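PDB 3Q15: response regulator aspartate phosphatase H from Bacillus subtilis, which dephosphorylates the sporulation response regulator Spo0F and also acts on the competence regulator ComA, helping to separate competence and sporulation in time. Local coordinates for residues 30-35 against 60-65; 105-110 against 121-126; 145-150 against 161-166. All coordinates share one frame; numbering follows the deposited sequence.

Interaction 1. Residues 30-35 against 60-65; sequences DAEILK and FRHQLM
A31 and H62 mark the nearest backbone approach of two antiparallel helices, their CA atoms 7.8 Å apart, within the N-terminal three-helix bundle of this Rap protein. The local axes run at 158° and come no closer than 11.7 Å, a wide spacing that side chains must bridge. Most of the bridging falls to H62. With CG anti to the backbone N (chi1 177°), its imidazole reaches across to helix 28-41 and is met there on one face and along its edge. At the edge, H62 NE2 donates a hydrogen bond to E32 OE2 over 2.9 Å. The oxygen lies in the ring plane, while the N-H meets OE2 from well above the carboxylate plane; the two flat groups stand nearly perpendicular, and the N-H...O angle of 150° leaves the bond moderately bent. E32 starts off to one side of the interface, and a bend at chi2 brings its carboxylate back to the ring. Over the face lies K35 CD, 3.9 Å from the H62 ring centroid and almost on the ring normal, a CH-pi contact, while NZ goes on to a salt bridge with E39. W19 of helix 9-24, the remaining member of the bundle, hydrogen-bonds H62 ND1, so both ring nitrogens are engaged and rotation of the imidazole is restrained. Beside the ring, A31 CB touches H62 CE1 at 3.7 Å and M65 CE at 3.9 Å.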
loop_
_atom_site.group_PDB
_atom_site.type_symbol
_atom_site.label_atom_id
_atom_site.label_comp_id
_atom_site.label_asym_id
_atom_site.label_seq_id
_atom_site.Cartn_x
_atom_site.Cartn_y
_atom_site.Cartn_z
ATOM N N ASP A 30 -35.483 9.779 12.528
ATOM C CA ASP A 30 -34.510 8.823 12.007
ATOM C C ASP A 30 -33.306 8.657 12.939
ATOM O O ASP A 30 -32.889 7.534 13.232
ATOM C CB ASP A 30 -34.053 9.238 10.608
ATOM C CG ASP A 30 -35.184 9.217 9.597
ATOM O OD1 ASP A 30 -35.928 8.210 9.560
ATOM O OD2 ASP A 30 -35.338 10.207 8.849
ATOM N N ALA A 31 -32.755 9.774 13.405
ATOM C CA ALA A 31 -31.616 9.731 14.316
ATOM C C ALA A 31 -31.935 8.921 15.571
ATOM O O ALA A 31 -31.099 8.160 16.054
ATOM C CB ALA A 31 -31.166 11.139 14.686
ATOM N N GLU A 32 -33.149 9.081 16.092
ATOM C CA GLU A 32 -33.561 8.359 17.291
ATOM C C GLU A 32 -33.642 6.853 17.036
ATOM O O GLU A 32 -33.196 6.052 17.858
ATOM C CB GLU A 32 -34.896 8.890 17.816
ATOM C CG GLU A 32 -34.831 10.305 18.373
ATOM C CD GLU A 32 -33.980 10.410 19.630
ATOM O OE1 GLU A 32 -33.560 9.362 20.165
ATOM O OE2 GLU A 32 -33.728 11.545 20.085
ATOM N N ILE A 33 -34.213 6.474 15.899
ATOM C CA ILE A 33 -34.290 5.068 15.521
ATOM C C ILE A 33 -32.898 4.442 15.475
ATOM O O ILE A 33 -32.632 3.438 16.136
ATOM C CB ILE A 33 -34.981 4.888 14.151
ATOM C CG1 ILE A 33 -36.431 5.370 14.220
ATOM C CG2 ILE A 33 -34.924 3.432 13.706
ATOM C CD1 ILE A 33 -37.172 5.282 12.902
ATOM N N LEU A 34 -32.009 5.048 14.697
ATOM C CA LEU A 34 -30.658 4.523 14.545
ATOM C C LEU A 34 -29.889 4.511 15.865
ATOM O O LEU A 34 -29.161 3.564 16.153
ATOM C CB LEU A 34 -29.899 5.299 13.467
ATOM C CG LEU A 34 -30.414 5.011 12.054
ATOM C CD1 LEU A 34 -29.852 5.999 11.045
ATOM C CD2 LEU A 34 -30.096 3.579 11.649
ATOM N N LYS A 35 -30.064 5.557 16.666
ATOM C CA LYS A 35 -29.442 5.617 17.984
ATOM C C LYS A 35 -29.901 4.444 18.845
ATOM O O LYS A 35 -29.102 3.834 19.558
ATOM C CB LYS A 35 -29.782 6.942 18.669
ATOM C CG LYS A 35 -29.240 7.091 20.087
ATOM C CD LYS A 35 -29.524 8.490 20.629
ATOM C CE LYS A 35 -28.866 8.723 21.981
ATOM N NZ LYS A 35 -29.464 7.883 23.054
ATOM N N PHE A 60 -23.132 12.706 22.100
ATOM C CA PHE A 60 -22.974 14.116 22.432
ATOM C C PHE A 60 -23.388 14.977 21.244
ATOM O O PHE A 60 -24.096 15.974 21.397
ATOM C CB PHE A 60 -21.522 14.404 22.831
ATOM C CG PHE A 60 -21.276 15.821 23.281
ATOM C CD1 PHE A 60 -21.672 16.241 24.540
ATOM C CD2 PHE A 60 -20.629 16.724 22.451
ATOM C CE1 PHE A 60 -21.443 17.542 24.958
ATOM C CE2 PHE A 60 -20.397 18.026 22.864
ATOM C CZ PHE A 60 -20.803 18.435 24.119
ATOM N N ARG A 61 -22.944 14.577 20.059
ATOM C CA ARG A 61 -23.298 15.276 18.832
ATOM C C ARG A 61 -24.808 15.226 18.625
ATOM O O ARG A 61 -25.418 16.209 18.206
ATOM C CB ARG A 61 -22.567 14.654 17.641
ATOM C CG ARG A 61 -22.828 15.343 16.319
ATOM C CD ARG A 61 -22.523 16.833 16.392
ATOM N NE ARG A 61 -22.746 17.480 15.101
ATOM C CZ ARG A 61 -23.926 17.929 14.691
ATOM N NH1 ARG A 61 -24.987 17.809 15.475
ATOM N NH2 ARG A 61 -24.048 18.500 13.501
ATOM N N HIS A 62 -25.406 14.079 18.935
ATOM C CA HIS A 62 -26.852 13.909 18.836
ATOM C C HIS A 62 -27.587 14.864 19.773
ATOM O O HIS A 62 -28.637 15.405 19.424
ATOM C CB HIS A 62 -27.243 12.463 19.148
ATOM C CG HIS A 62 -28.721 12.219 19.131
ATOM N ND1 HIS A 62 -29.387 11.750 18.018
ATOM C CD2 HIS A 62 -29.662 12.378 20.093
ATOM C CE1 HIS A 62 -30.675 11.631 18.296
ATOM N NE2 HIS A 62 -30.868 12.006 19.547
ATOM N N GLN A 63 -27.033 15.066 20.964
ATOM C CA GLN A 63 -27.643 15.961 21.942
ATOM C C GLN A 63 -27.521 17.420 21.498
ATOM O O GLN A 63 -28.430 18.221 21.708
ATOM C CB GLN A 63 -27.015 15.768 23.325
ATOM C CG GLN A 63 -27.692 16.570 24.430
ATOM C CD GLN A 63 -29.151 16.188 24.619
ATOM O OE1 GLN A 63 -29.508 15.011 24.561
ATOM N NE2 GLN A 63 -30.005 17.185 24.838
ATOM N N LEU A 64 -26.393 17.758 20.884
ATOM C CA LEU A 64 -26.211 19.089 20.322
ATOM C C LEU A 64 -27.303 19.397 19.308
ATOM O O LEU A 64 -27.812 20.513 19.254
ATOM C CB LEU A 64 -24.834 19.218 19.664
ATOM C CG LEU A 64 -23.642 19.409 20.602
ATOM C CD1 LEU A 64 -22.340 19.469 19.820
ATOM C CD2 LEU A 64 -23.820 20.667 21.443
ATOM N N MET A 65 -27.660 18.402 18.500
ATOM C CA MET A 65 -28.712 18.577 17.505
ATOM C C MET A 65 -30.040 18.938 18.166
ATOM O O MET A 65 -30.741 19.842 17.714
ATOM C CB MET A 65 -28.881 17.315 16.660
ATOM C CG MET A 65 -30.085 17.372 15.734
ATOM S SD MET A 65 -30.362 15.821 14.868
ATOM C CE MET A 65 -30.686 14.717 16.242
#

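Interaction 2. Residues 105-110 against 121-126; sequences FFRGMY and IGYYRE
G108 and Y123 face each other where the two antiparallel helices of the predicted first TPR repeat pack closely: their CA atoms are 4.7 Å apart, and the local axes, 7.8 Å apart, run at 162°. Close packing of side chains on the G108 backbone comes first. Y123 CB sits 3.5 Å from G108 CA, and Y124 CE1 lies 3.7 Å from G108 C. A beta carbon on G108 would point into this interface and come within clashing distance of the Y124 ring, so the close spacing probably depends on the missing side chain. The second kind of contact is CH-pi. R107 CG lies over the middle of the Y123 ring, 3.4 Å from the centroid and 10° off the normal. A bend at chi2 then carries the R107 guanidinium along the ring, the two planes tilted by 27°, and places Y123 OH over one guanidinium face. The charged end is held by E111, one turn further along helix 93-113, through a salt bridge at NE. Sulfur-aromatic contact is the third kind. M109 CB points away from helix 117-128, but its chain, bent at chi2, brings the thioether back to the edge of the Y124 ring, with SD 5.1 Å from the centroid. V147 and A150 of helix 137-153 also pack on Y124. The phenol oxygen is buried without a hydrogen-bonding partner in the model, and M109 SD lies 3.1 Å from Y124 OH.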
loop_
_atom_site.group_PDB
_atom_site.type_symbol
_atom_site.label_atom_id
_atom_site.label_comp_id
_atom_site.label_asym_id
_atom_site.label_seq_id
_atom_site.Cartn_x
_atom_site.Cartn_y
_atom_site.Cartn_z
ATOM N N PHE A 105 -12.619 5.813 9.453
ATOM C CA PHE A 105 -11.836 4.697 9.958
ATOM C C PHE A 105 -12.669 3.426 9.997
ATOM O O PHE A 105 -12.299 2.414 9.405
ATOM C CB PHE A 105 -11.272 4.998 11.350
ATOM C CG PHE A 105 -10.552 3.830 11.970
ATOM C CD1 PHE A 105 -9.205 3.610 11.709
ATOM C CD2 PHE A 105 -11.224 2.943 12.796
ATOM C CE1 PHE A 105 -8.538 2.530 12.272
ATOM C CE2 PHE A 105 -10.566 1.858 13.362
ATOM C CZ PHE A 105 -9.218 1.652 13.099
ATOM N N PHE A 106 -13.798 3.482 10.692
ATOM C CA PHE A 106 -14.662 2.315 10.811
ATOM C C PHE A 106 -15.279 1.891 9.483
ATOM O O PHE A 106 -15.606 0.724 9.299
ATOM C CB PHE A 106 -15.743 2.547 11.858
ATOM C CG PHE A 106 -15.234 2.451 13.258
ATOM C CD1 PHE A 106 -14.867 1.225 13.785
ATOM C CD2 PHE A 106 -15.100 3.582 14.042
ATOM C CE1 PHE A 106 -14.380 1.127 15.079
ATOM C CE2 PHE A 106 -14.618 3.491 15.334
ATOM C CZ PHE A 106 -14.258 2.263 15.854
ATOM N N ARG A 107 -15.439 2.837 8.565
ATOM C CA ARG A 107 -15.924 2.504 7.235
ATOM C C ARG A 107 -14.856 1.721 6.483
ATOM O O ARG A 107 -15.163 0.781 5.750
ATOM C CB ARG A 107 -16.317 3.762 6.456
ATOM C CG ARG A 107 -16.722 3.489 5.017
ATOM C CD ARG A 107 -17.878 2.502 4.944
ATOM N NE ARG A 107 -18.213 2.149 3.567
ATOM C CZ ARG A 107 -19.127 2.776 2.832
ATOM N NH1 ARG A 107 -19.804 3.799 3.337
ATOM N NH2 ARG A 107 -19.364 2.380 1.589
ATOM N N GLY A 108 -13.602 2.114 6.672
ATOM C CA GLY A 108 -12.481 1.401 6.088
ATOM C C GLY A 108 -12.373 -0.010 6.634
ATOM O O GLY A 108 -12.147 -0.961 5.885
ATOM N N MET A 109 -12.541 -0.149 7.944
ATOM C CA MET A 109 -12.501 -1.464 8.569
ATOM C C MET A 109 -13.682 -2.328 8.121
ATOM O O MET A 109 -13.543 -3.537 7.951
ATOM C CB MET A 109 -12.465 -1.341 10.095
ATOM C CG MET A 109 -11.145 -0.808 10.650
ATOM S SD MET A 109 -9.725 -1.812 10.160
ATOM C CE MET A 109 -8.389 -0.948 10.981
ATOM N N TYR A 110 -14.840 -1.709 7.923
ATOM C CA TYR A 110 -16.002 -2.447 7.429
ATOM C C TYR A 110 -15.731 -3.023 6.042
ATOM O O TYR A 110 -16.034 -4.187 5.767
ATOM C CB TYR A 110 -17.244 -1.561 7.400
ATOM C CG TYR A 110 -18.476 -2.243 6.844
ATOM C CD1 TYR A 110 -19.230 -3.111 7.627
ATOM C CD2 TYR A 110 -18.890 -2.016 5.538
ATOM C CE1 TYR A 110 -20.366 -3.739 7.118
ATOM C CE2 TYR A 110 -20.020 -2.637 5.022
ATOM C CZ TYR A 110 -20.752 -3.496 5.818
ATOM O OH TYR A 110 -21.876 -4.115 5.309
ATOM N N ILE A 121 -8.665 0.608 1.491
ATOM C CA ILE A 121 -7.489 1.460 1.333
ATOM C C ILE A 121 -7.897 2.922 1.156
ATOM O O ILE A 121 -7.355 3.818 1.808
ATOM C CB ILE A 121 -6.629 0.991 0.134
ATOM C CG1 ILE A 121 -6.040 -0.396 0.420
ATOM C CG2 ILE A 121 -5.521 1.986 -0.180
ATOM C CD1 ILE A 121 -5.453 -1.093 -0.802
ATOM N N GLY A 122 -8.868 3.148 0.278
ATOM C CA GLY A 122 -9.375 4.482 0.025
ATOM C C GLY A 122 -9.849 5.170 1.288
ATOM O O GLY A 122 -9.589 6.355 1.487
ATOM N N TYR A 123 -10.546 4.431 2.146
ATOM C CA TYR A 123 -11.011 4.999 3.408
ATOM C C TYR A 123 -9.861 5.178 4.397
ATOM O O TYR A 123 -9.810 6.172 5.124
ATOM C CB TYR A 123 -12.158 4.177 4.007
ATOM C CG TYR A 123 -13.476 4.415 3.293
ATOM C CD1 TYR A 123 -14.225 5.560 3.542
ATOM C CD2 TYR A 123 -13.958 3.508 2.358
ATOM C CE1 TYR A 123 -15.420 5.791 2.883
ATOM C CE2 TYR A 123 -15.150 3.727 1.697
ATOM C CZ TYR A 123 -15.876 4.868 1.959
ATOM O OH TYR A 123 -17.060 5.081 1.299
ATOM N N TYR A 124 -8.929 4.228 4.407
ATOM C CA TYR A 124 -7.740 4.348 5.246
ATOM C C TYR A 124 -6.987 5.634 4.927
ATOM O O TYR A 124 -6.546 6.343 5.828
ATOM C CB TYR A 124 -6.803 3.152 5.064
ATOM C CG TYR A 124 -7.312 1.854 5.642
ATOM C CD1 TYR A 124 -8.265 1.842 6.651
ATOM C CD2 TYR A 124 -6.838 0.633 5.174
ATOM C CE1 TYR A 124 -8.732 0.648 7.177
ATOM C CE2 TYR A 124 -7.298 -0.562 5.693
ATOM C CZ TYR A 124 -8.244 -0.550 6.692
ATOM O OH TYR A 124 -8.695 -1.746 7.204
ATOM N N ARG A 125 -6.833 5.923 3.637
ATOM C CA ARG A 125 -6.112 7.117 3.210
ATOM C C ARG A 125 -6.849 8.386 3.644
ATOM O O ARG A 125 -6.248 9.295 4.210
ATOM C CB ARG A 125 -5.899 7.108 1.696
ATOM C CG ARG A 125 -5.071 5.934 1.195
ATOM C CD ARG A 125 -3.662 5.964 1.777
ATOM N NE ARG A 125 -3.100 7.307 1.713
ATOM C CZ ARG A 125 -2.512 7.822 0.638
ATOM N NH1 ARG A 125 -2.398 7.099 -0.466
ATOM N NH2 ARG A 125 -2.036 9.059 0.668
ATOM N N GLU A 126 -8.152 8.439 3.388
ATOM C CA GLU A 126 -8.952 9.591 3.791
ATOM C C GLU A 126 -8.918 9.772 5.303
ATOM O O GLU A 126 -8.886 10.897 5.801
ATOM C CB GLU A 126 -10.402 9.460 3.304
ATOM C CG GLU A 126 -10.558 9.469 1.788
ATOM C CD GLU A 126 -9.934 10.697 1.139
ATOM O OE1 GLU A 126 -9.014 10.533 0.308
ATOM O OE2 GLU A 126 -10.365 11.826 1.451
#

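Interaction 3. Residues 145-150 against 161-166; sequences FKVAEA and MYHILQ. With SO4 (sulfate ion), chain F.
A148 and I164, with CA atoms 5.2 Å apart, mark the nearest approach of the antiparallel helix pair of the predicted second TPR repeat, whose local axes lie 7.9 Å apart at 156°. The small A148 side chain permits this spacing: its CB packs at 3.7 Å from I164 CB and also touches H163 CB. I164 carries CG1 anti to the backbone N (chi1 -161°), which turns CD1 back toward helix 137-153. There I164 CD1 meets F145 CD1 at 3.7 Å, the two side chains lying alongside and pointing the same way. F145 also makes a cation-pi contact with R180, beyond the pair. On the other flank, V147 CG1 stands over the H163 imidazole, 3.8 Å from its centroid and 9° off the normal, a CH-pi contact. The opposite face is covered by Y162 from the same helix, and H144 hydrogen-bonds H163 ND1, fixing the ring's rotation. An alanine in place of H163 would probably leave V147 CG1 facing a gap and H144 without its bonded partner. A sulfate, probably from the crystallisation liquor, is hydrogen-bonded by R180 and, on the side of helix 137-153 turned away from helix 157-172, weakly by K146, NZ to O3 3.3 Å.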
loop_
_atom_site.group_PDB
_atom_site.type_symbol
_atom_site.label_atom_id
_atom_site.label_comp_id
_atom_site.label_asym_id
_atom_site.label_seq_id
_atom_site.Cartn_x
_atom_site.Cartn_y
_atom_site.Cartn_z
ATOM N N PHE A 145 -0.861 1.296 13.688
ATOM C CA PHE A 145 -0.788 -0.083 14.151
ATOM C C PHE A 145 -1.925 -0.927 13.583
ATOM O O PHE A 145 -1.697 -2.009 13.039
ATOM C CB PHE A 145 -0.828 -0.115 15.677
ATOM C CG PHE A 145 -0.790 -1.497 16.260
ATOM C CD1 PHE A 145 0.418 -2.104 16.559
ATOM C CD2 PHE A 145 -1.964 -2.183 16.525
ATOM C CE1 PHE A 145 0.458 -3.373 17.105
ATOM C CE2 PHE A 145 -1.932 -3.456 17.071
ATOM C CZ PHE A 145 -0.718 -4.050 17.361
ATOM N N LYS A 146 -3.149 -0.428 13.715
ATOM C CA LYS A 146 -4.328 -1.169 13.284
ATOM C C LYS A 146 -4.361 -1.333 11.770
ATOM O O LYS A 146 -4.715 -2.390 11.248
ATOM C CB LYS A 146 -5.597 -0.475 13.779
ATOM C CG LYS A 146 -5.770 -0.539 15.287
ATOM C CD LYS A 146 -6.964 0.270 15.751
ATOM C CE LYS A 146 -7.141 0.159 17.257
ATOM N NZ LYS A 146 -7.363 -1.256 17.683
ATOM N N VAL A 147 -3.983 -0.277 11.068
ATOM C CA VAL A 147 -3.913 -0.308 9.618
ATOM C C VAL A 147 -2.782 -1.239 9.168
ATOM O O VAL A 147 -2.917 -1.963 8.183
ATOM C CB VAL A 147 -3.706 1.119 9.063
ATOM C CG1 VAL A 147 -2.931 1.104 7.763
ATOM C CG2 VAL A 147 -5.045 1.834 8.904
ATOM N N ALA A 148 -1.667 -1.218 9.894
ATOM C CA ALA A 148 -0.549 -2.115 9.602
ATOM C C ALA A 148 -1.008 -3.567 9.618
ATOM O O ALA A 148 -0.634 -4.360 8.750
ATOM C CB ALA A 148 0.590 -1.904 10.599
ATOM N N GLU A 149 -1.818 -3.911 10.613
ATOM C CA GLU A 149 -2.355 -5.261 10.723
ATOM C C GLU A 149 -3.243 -5.585 9.530
ATOM O O GLU A 149 -3.192 -6.688 8.986
ATOM C CB GLU A 149 -3.134 -5.431 12.028
ATOM C CG GLU A 149 -2.264 -5.335 13.269
ATOM C CD GLU A 149 -2.946 -5.883 14.508
ATOM O OE1 GLU A 149 -2.335 -6.736 15.193
ATOM O OE2 GLU A 149 -4.085 -5.456 14.794
ATOM N N ALA A 150 -4.054 -4.614 9.124
ATOM C CA ALA A 150 -4.929 -4.797 7.975
ATOM C C ALA A 150 -4.113 -5.042 6.712
ATOM O O ALA A 150 -4.360 -6.004 5.991
ATOM C CB ALA A 150 -5.849 -3.602 7.800
ATOM N N MET A 161 4.694 -2.764 6.604
ATOM C CA MET A 161 5.944 -2.438 7.271
ATOM C C MET A 161 6.087 -0.927 7.425
ATOM O O MET A 161 6.473 -0.433 8.484
ATOM C CB MET A 161 7.139 -3.006 6.501
ATOM C CG MET A 161 8.439 -2.958 7.291
ATOM S SD MET A 161 8.455 -4.155 8.640
ATOM C CE MET A 161 8.972 -5.638 7.782
ATOM N N TYR A 162 5.767 -0.197 6.363
ATOM C CA TYR A 162 5.798 1.258 6.407
ATOM C C TYR A 162 5.003 1.764 7.599
ATOM O O TYR A 162 5.518 2.511 8.427
ATOM C CB TYR A 162 5.235 1.844 5.116
ATOM C CG TYR A 162 4.915 3.318 5.203
ATOM C CD1 TYR A 162 5.902 4.278 5.024
ATOM C CD2 TYR A 162 3.622 3.748 5.459
ATOM C CE1 TYR A 162 5.609 5.628 5.102
ATOM C CE2 TYR A 162 3.320 5.091 5.537
ATOM C CZ TYR A 162 4.318 6.027 5.357
ATOM O OH TYR A 162 4.023 7.370 5.434
ATOM N N HIS A 163 3.747 1.337 7.693
ATOM C CA HIS A 163 2.874 1.795 8.767
ATOM C C HIS A 163 3.301 1.326 10.152
ATOM O O HIS A 163 3.283 2.104 11.101
ATOM C CB HIS A 163 1.423 1.398 8.494
ATOM C CG HIS A 163 0.750 2.275 7.488
ATOM N ND1 HIS A 163 0.318 3.550 7.784
ATOM C CD2 HIS A 163 0.450 2.069 6.183
ATOM C CE1 HIS A 163 -0.224 4.090 6.706
ATOM N NE2 HIS A 163 -0.158 3.210 5.722
ATOM N N ILE A 164 3.679 0.058 10.274
ATOM C CA ILE A 164 4.027 -0.478 11.584
ATOM C C ILE A 164 5.294 0.171 12.139
ATOM O O ILE A 164 5.467 0.277 13.355
ATOM C CB ILE A 164 4.193 -2.015 11.558
ATOM C CG1 ILE A 164 4.093 -2.579 12.974
ATOM C CG2 ILE A 164 5.516 -2.412 10.902
ATOM C CD1 ILE A 164 2.804 -2.229 13.676
ATOM N N LEU A 165 6.176 0.611 11.248
ATOM C CA LEU A 165 7.392 1.290 11.676
ATOM C C LEU A 165 7.092 2.684 12.222
ATOM O O LEU A 165 7.845 3.211 13.042
ATOM C CB LEU A 165 8.413 1.364 10.538
ATOM C CG LEU A 165 9.106 0.056 10.139
ATOM C CD1 LEU A 165 10.034 0.291 8.956
ATOM C CD2 LEU A 165 9.876 -0.533 11.316
ATOM N N GLN A 166 5.992 3.279 11.770
ATOM C CA GLN A 166 5.571 4.576 12.301
ATOM C C GLN A 166 4.929 4.406 13.671
ATOM O O GLN A 166 5.101 5.243 14.557
ATOM C CB GLN A 166 4.597 5.271 11.351
ATOM C CG GLN A 166 5.205 5.654 10.017
ATOM C CD GLN A 166 4.295 6.551 9.206
ATOM O OE1 GLN A 166 3.677 6.110 8.239
ATOM N NE2 GLN A 166 4.208 7.819 9.595
HETATM S S SO4 F . -6.197 -4.715 20.395
HETATM O O1 SO4 F . -5.236 -4.692 21.494
HETATM O O2 SO4 F . -7.305 -5.599 20.741
HETATM O O3 SO4 F . -6.707 -3.367 20.156
HETATM O O4 SO4 F . -5.538 -5.211 19.190
#

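Overall arrangement
All three contacts join antiparallel helices, but their spacing and chemistry differ. Interaction 1, in the N-terminal bundle, its centre about 33 Å from the chain's centre, is buried yet widely spaced and is the one with a hydrogen bond between its segments. Interactions 2 and 3 are closer pairings within successive predicted TPR repeats, each built round a small residue (G108, A148), with CH-pi contacts in both and a sulfur-aromatic contact in interaction 2; interaction 2 is only partly buried, whereas all touching residues of interaction 3 are buried. These two abut: Y124 OH packs against A150 CB at 3.4 Å. Both also touch the second subunit. Interaction 1 touches neither of the other two contacts; its nearest atoms lie about 13 Å from those of interaction 2.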